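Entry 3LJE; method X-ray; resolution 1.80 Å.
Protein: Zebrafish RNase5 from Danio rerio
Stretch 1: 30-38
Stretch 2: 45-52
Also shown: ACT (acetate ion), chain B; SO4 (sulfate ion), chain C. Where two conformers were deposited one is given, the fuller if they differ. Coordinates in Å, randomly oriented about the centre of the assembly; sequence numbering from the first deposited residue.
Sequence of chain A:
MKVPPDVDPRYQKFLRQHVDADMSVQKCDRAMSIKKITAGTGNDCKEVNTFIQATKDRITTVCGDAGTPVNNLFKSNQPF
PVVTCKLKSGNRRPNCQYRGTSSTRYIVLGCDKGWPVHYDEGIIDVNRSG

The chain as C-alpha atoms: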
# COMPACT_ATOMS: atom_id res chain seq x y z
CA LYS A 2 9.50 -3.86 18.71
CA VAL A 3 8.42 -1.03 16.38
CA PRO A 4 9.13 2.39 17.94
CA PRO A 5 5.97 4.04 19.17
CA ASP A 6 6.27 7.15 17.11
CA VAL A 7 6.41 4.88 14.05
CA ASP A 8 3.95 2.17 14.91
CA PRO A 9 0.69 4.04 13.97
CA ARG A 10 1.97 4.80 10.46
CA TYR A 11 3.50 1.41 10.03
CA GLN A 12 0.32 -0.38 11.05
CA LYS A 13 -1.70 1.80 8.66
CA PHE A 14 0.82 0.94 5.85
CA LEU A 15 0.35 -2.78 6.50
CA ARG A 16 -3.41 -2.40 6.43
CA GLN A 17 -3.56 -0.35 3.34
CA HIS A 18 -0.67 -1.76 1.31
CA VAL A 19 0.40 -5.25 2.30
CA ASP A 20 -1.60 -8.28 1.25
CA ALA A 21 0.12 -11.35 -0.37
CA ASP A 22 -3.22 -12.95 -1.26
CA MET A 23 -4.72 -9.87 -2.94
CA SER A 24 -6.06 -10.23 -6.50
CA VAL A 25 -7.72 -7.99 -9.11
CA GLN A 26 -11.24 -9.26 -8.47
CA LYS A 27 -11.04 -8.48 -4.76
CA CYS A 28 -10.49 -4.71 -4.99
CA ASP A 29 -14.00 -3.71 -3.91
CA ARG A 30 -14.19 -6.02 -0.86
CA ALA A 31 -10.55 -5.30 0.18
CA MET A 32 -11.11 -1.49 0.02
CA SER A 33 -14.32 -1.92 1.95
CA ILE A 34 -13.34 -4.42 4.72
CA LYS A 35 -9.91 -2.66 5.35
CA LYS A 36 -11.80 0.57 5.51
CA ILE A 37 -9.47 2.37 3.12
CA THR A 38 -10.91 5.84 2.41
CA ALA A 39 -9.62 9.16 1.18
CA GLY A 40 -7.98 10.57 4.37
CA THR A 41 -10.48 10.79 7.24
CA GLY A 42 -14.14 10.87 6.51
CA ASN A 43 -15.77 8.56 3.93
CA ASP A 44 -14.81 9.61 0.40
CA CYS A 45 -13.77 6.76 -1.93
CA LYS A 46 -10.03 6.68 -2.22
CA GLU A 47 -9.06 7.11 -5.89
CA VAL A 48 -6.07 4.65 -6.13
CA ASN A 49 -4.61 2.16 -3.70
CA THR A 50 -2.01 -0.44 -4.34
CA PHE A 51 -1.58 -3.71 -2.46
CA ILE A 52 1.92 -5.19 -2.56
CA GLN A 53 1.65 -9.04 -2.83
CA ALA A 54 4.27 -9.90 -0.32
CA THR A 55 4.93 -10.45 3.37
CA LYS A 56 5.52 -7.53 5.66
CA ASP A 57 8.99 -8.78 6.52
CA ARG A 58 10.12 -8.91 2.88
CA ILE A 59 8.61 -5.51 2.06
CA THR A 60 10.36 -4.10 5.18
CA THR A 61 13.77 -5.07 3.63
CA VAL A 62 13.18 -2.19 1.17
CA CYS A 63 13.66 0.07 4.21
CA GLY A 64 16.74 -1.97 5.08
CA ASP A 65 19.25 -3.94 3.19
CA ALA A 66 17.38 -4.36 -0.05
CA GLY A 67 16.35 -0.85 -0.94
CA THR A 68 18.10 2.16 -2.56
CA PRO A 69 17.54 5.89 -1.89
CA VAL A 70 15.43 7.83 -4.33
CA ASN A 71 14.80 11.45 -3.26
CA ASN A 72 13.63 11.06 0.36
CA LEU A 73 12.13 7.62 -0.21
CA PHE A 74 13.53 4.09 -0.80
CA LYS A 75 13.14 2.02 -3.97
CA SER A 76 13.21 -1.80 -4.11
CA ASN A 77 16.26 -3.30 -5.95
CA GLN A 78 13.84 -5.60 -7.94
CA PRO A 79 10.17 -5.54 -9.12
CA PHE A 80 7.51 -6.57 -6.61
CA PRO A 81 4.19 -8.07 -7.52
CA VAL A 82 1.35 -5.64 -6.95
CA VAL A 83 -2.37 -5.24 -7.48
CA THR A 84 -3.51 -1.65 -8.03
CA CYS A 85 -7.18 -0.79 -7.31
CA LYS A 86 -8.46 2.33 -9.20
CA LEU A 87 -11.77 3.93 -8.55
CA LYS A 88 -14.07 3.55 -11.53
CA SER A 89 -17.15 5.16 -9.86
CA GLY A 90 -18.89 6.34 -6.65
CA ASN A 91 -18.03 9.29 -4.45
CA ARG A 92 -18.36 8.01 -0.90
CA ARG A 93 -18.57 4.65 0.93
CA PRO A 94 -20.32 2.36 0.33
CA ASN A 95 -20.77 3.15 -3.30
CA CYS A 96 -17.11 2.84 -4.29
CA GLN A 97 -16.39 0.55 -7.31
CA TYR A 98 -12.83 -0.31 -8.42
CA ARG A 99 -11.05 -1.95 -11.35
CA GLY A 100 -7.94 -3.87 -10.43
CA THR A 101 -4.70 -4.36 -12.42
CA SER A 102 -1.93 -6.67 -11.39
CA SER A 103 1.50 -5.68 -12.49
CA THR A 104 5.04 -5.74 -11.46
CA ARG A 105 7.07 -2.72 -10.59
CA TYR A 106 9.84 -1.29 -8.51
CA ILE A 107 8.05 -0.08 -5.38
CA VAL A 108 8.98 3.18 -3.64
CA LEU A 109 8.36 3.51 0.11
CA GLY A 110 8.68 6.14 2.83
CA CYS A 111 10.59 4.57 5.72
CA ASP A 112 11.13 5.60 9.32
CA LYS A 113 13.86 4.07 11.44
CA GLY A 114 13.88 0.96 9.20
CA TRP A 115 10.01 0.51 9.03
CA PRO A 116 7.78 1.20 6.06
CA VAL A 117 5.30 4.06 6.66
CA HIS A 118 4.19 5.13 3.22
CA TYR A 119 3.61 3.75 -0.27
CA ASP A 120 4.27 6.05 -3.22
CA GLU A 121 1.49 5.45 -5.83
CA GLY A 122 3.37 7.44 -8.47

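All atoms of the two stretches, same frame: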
# COMPACT_ATOMS: atom_id res chain seq x y z
N ARG A 30 -14.04 -5.52 -2.25
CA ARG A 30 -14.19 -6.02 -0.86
C ARG A 30 -12.96 -5.66 0.00
O ARG A 30 -13.12 -5.37 1.19
CB ARG A 30 -14.48 -7.56 -0.82
CG ARG A 30 -13.27 -8.56 -0.81
CD ARG A 30 -13.63 -10.04 -0.72
NE ARG A 30 -14.07 -10.53 -2.00
CZ ARG A 30 -13.89 -11.70 -2.60
NH1 ARG A 30 -13.21 -12.74 -2.09
NH2 ARG A 30 -14.45 -11.80 -3.77
N ALA A 31 -11.74 -5.66 -0.57
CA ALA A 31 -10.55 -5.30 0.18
C ALA A 31 -10.66 -3.82 0.60
O ALA A 31 -10.39 -3.49 1.74
CB ALA A 31 -9.29 -5.54 -0.64
N MET A 32 -11.04 -2.93 -0.34
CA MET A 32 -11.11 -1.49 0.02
C MET A 32 -12.18 -1.27 1.12
O MET A 32 -12.07 -0.44 2.00
CB MET A 32 -11.48 -0.65 -1.25
CG MET A 32 -10.35 -0.66 -2.35
SD MET A 32 -8.71 0.05 -1.70
CE MET A 32 -9.19 1.85 -1.77
N SER A 33 -13.22 -2.04 0.99
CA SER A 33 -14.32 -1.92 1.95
C SER A 33 -13.96 -2.52 3.35
O SER A 33 -14.01 -1.82 4.33
CB SER A 33 -15.53 -2.65 1.34
OG SER A 33 -16.51 -2.73 2.34
N ILE A 34 -13.55 -3.78 3.39
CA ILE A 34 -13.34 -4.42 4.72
C ILE A 34 -12.11 -3.78 5.44
O ILE A 34 -12.12 -3.66 6.65
CB ILE A 34 -13.13 -5.96 4.56
CG1 ILE A 34 -13.30 -6.63 5.95
CG2 ILE A 34 -11.73 -6.35 3.98
CD1 ILE A 34 -13.06 -8.24 5.80
N LYS A 35 -11.12 -3.26 4.68
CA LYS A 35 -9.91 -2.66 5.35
C LYS A 35 -10.22 -1.21 5.61
O LYS A 35 -9.39 -0.43 6.17
CB LYS A 35 -8.65 -2.82 4.44
CG LYS A 35 -8.18 -4.36 4.19
CD LYS A 35 -7.24 -4.39 2.95
CE LYS A 35 -6.97 -5.86 2.45
NZ LYS A 35 -6.05 -6.52 3.40
N LYS A 36 -11.43 -0.80 5.26
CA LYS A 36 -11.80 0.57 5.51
C LYS A 36 -10.82 1.63 4.94
O LYS A 36 -10.45 2.64 5.61
CB LYS A 36 -11.97 0.81 7.02
CG LYS A 36 -13.03 -0.12 7.63
CD LYS A 36 -13.45 0.45 9.06
CE LYS A 36 -14.86 0.02 9.50
NZ LYS A 36 -15.06 -1.43 9.34
N ILE A 37 -10.46 1.46 3.68
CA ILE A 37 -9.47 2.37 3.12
C ILE A 37 -10.22 3.48 2.42
O ILE A 37 -10.81 3.24 1.36
CB ILE A 37 -8.62 1.65 2.12
CG1 ILE A 37 -7.93 0.51 2.91
CG2 ILE A 37 -7.53 2.62 1.43
CD1 ILE A 37 -7.23 -0.46 1.96
N THR A 38 -10.20 4.68 3.01
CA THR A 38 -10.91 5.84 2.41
C THR A 38 -9.94 6.94 2.07
O THR A 38 -8.77 6.81 2.33
CB THR A 38 -11.94 6.41 3.41
OG1 THR A 38 -11.26 6.80 4.59
CG2 THR A 38 -12.94 5.39 3.79
N CYS A 45 -14.37 7.92 -1.28
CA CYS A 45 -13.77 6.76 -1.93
C CYS A 45 -12.38 7.18 -2.30
O CYS A 45 -12.18 8.24 -2.90
CB CYS A 45 -14.49 6.43 -3.22
SG CYS A 45 -16.24 5.89 -2.99
N LYS A 46 -11.41 6.39 -1.87
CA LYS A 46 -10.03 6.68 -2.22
C LYS A 46 -9.88 6.35 -3.74
O LYS A 46 -10.37 5.33 -4.29
CB LYS A 46 -9.14 5.82 -1.30
CG LYS A 46 -7.69 6.11 -1.55
CD LYS A 46 -6.78 5.45 -0.49
CE LYS A 46 -5.28 5.65 -0.84
NZ LYS A 46 -4.39 4.91 0.11
N GLU A 47 -9.23 7.26 -4.45
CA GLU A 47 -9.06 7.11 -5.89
C GLU A 47 -8.18 5.91 -6.32
O GLU A 47 -8.51 5.22 -7.28
CB GLU A 47 -8.40 8.41 -6.45
CG GLU A 47 -9.23 9.58 -6.36
CD GLU A 47 -10.30 9.62 -7.47
OE1 GLU A 47 -11.17 10.50 -7.37
OE2 GLU A 47 -10.28 8.83 -8.43
N VAL A 48 -7.05 5.71 -5.65
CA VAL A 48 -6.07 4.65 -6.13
C VAL A 48 -5.43 4.04 -4.91
O VAL A 48 -5.02 4.74 -3.96
CB VAL A 48 -5.10 5.14 -7.22
CG1 VAL A 48 -4.07 4.07 -7.54
CG2 VAL A 48 -5.86 5.54 -8.48
N ASN A 49 -5.32 2.68 -4.85
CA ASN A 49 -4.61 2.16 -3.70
C ASN A 49 -3.98 0.83 -4.15
O ASN A 49 -4.67 -0.10 -4.62
CB ASN A 49 -5.61 1.87 -2.56
CG ASN A 49 -4.91 1.40 -1.30
OD1 ASN A 49 -4.45 2.22 -0.50
ND2 ASN A 49 -4.75 0.05 -1.14
N THR A 50 -2.67 0.77 -3.99
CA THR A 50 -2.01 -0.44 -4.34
C THR A 50 -1.73 -1.37 -3.16
O THR A 50 -1.18 -0.97 -2.13
CB THR A 50 -0.61 -0.03 -5.02
OG1 THR A 50 -0.96 0.77 -6.13
CG2 THR A 50 0.28 -1.33 -5.39
N PHE A 51 -1.95 -2.67 -3.41
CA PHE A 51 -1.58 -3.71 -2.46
C PHE A 51 -0.34 -4.47 -2.98
O PHE A 51 -0.35 -5.00 -4.11
CB PHE A 51 -2.74 -4.73 -2.33
CG PHE A 51 -3.96 -4.09 -1.73
CD1 PHE A 51 -4.05 -3.98 -0.30
CD2 PHE A 51 -4.99 -3.57 -2.56
CE1 PHE A 51 -5.21 -3.33 0.28
CE2 PHE A 51 -6.13 -2.97 -1.97
CZ PHE A 51 -6.22 -2.85 -0.57
N ILE A 52 0.70 -4.50 -2.18
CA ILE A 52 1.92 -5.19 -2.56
C ILE A 52 1.65 -6.66 -2.15
O ILE A 52 1.33 -6.98 -0.97
CB ILE A 52 3.11 -4.69 -1.75
CG1 ILE A 52 3.29 -3.14 -1.99
CG2 ILE A 52 4.42 -5.54 -2.14
CD1 ILE A 52 4.23 -2.54 -0.83
C ACT B . -8.01 5.23 6.22
O ACT B . -7.64 5.05 7.40
OXT ACT B . -7.52 4.65 5.22
CH3 ACT B . -9.14 6.23 5.99
S SO4 C . -0.28 6.17 1.49
O1 SO4 C . -0.10 6.47 -0.07
O2 SO4 C . 0.89 5.37 2.14
O3 SO4 C . -0.45 7.50 2.22
O4 SO4 C . -1.66 5.39 1.56
O HOH W 1 -12.41 4.03 -0.53
O HOH W 2 -5.66 6.48 2.43

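A helix can be fastened to a neighbouring strand without a single direct hydrogen bond between them, provided that apolar side chains close the gap and water serves the polar backbone left at the edges. Zebrafish RNase5 offers a compact example. The helix ending at Ile34 runs almost at right angles to strand 48-52, at 99°, and the axes come no closer than 10.9 Å, a distance bridged by side chains. About 360 Å² is buried, both sides summed.

Along the helix, Arg30, Ser33 and Ile34 make no contact with the strand, and the work falls to the residues between and after them. Ala31 points toward the strand, and its CB lies 4.1 Å from Phe51 CZ; a small methyl group makes this apolar contact because the ring tip reaches about halfway across the 9.5 Å between Ala31 CA and Phe51 CA. Met32 starts out sideways, but its m, m, m rotamer brings the end of the chain nearer. Its SD sits 4.0 Å from Phe51 CE2, while CE reaches Asn49 CB at 3.7 Å and Lys46 CB at 4.0 Å. A flexible, unbranched thioether is well suited to touching three residues at once.

Lys35 contributes its aliphatic portion, with CD 3.5 Å from Phe51 CE1, and its NZ is hydrogen-bonded elsewhere in the structure. The chain then leaves the helix at Lys36, whose positive phi belongs to a Schellman motif: Lys36 N bonds to Ser33 O at 2.9 Å and Ile37 N to Met32 O at 3.0 Å. Lys36 itself stays exposed, but the turn is followed by Ile37, which points back toward the second stretch. Its two branches diverge, CD1 meeting Phe51 CZ at 3.6 Å and CG2 lying 3.5 Å from Lys46 CD and 3.7 Å from Asn49 OD1. Phe51 is thus the common partner of Ala31, Met32, Lys35 and Ile37, and with 81 Å² covered it gives the largest share of any residue.

At Thr38 the side chain turns away and the backbone takes over, its C atom 3.6 Å from Lys46 CB. Water completes the join: one molecule donates to Ile37 O (2.6 Å) and accepts from Lys46 N (2.9 Å), and a second donates to Thr38 O (3.1 Å) and accepts from Lys46 NZ (3.1 Å). The extended Lys46 side chain lays its methylenes against Ile37 and carries its ammonium group onward, where NZ also donates to Asn49 OD1 at 2.8 Å and to sulfate O4 at 3.1 Å. Lysine thereby combines an apolar stem with a well-satisfied charge.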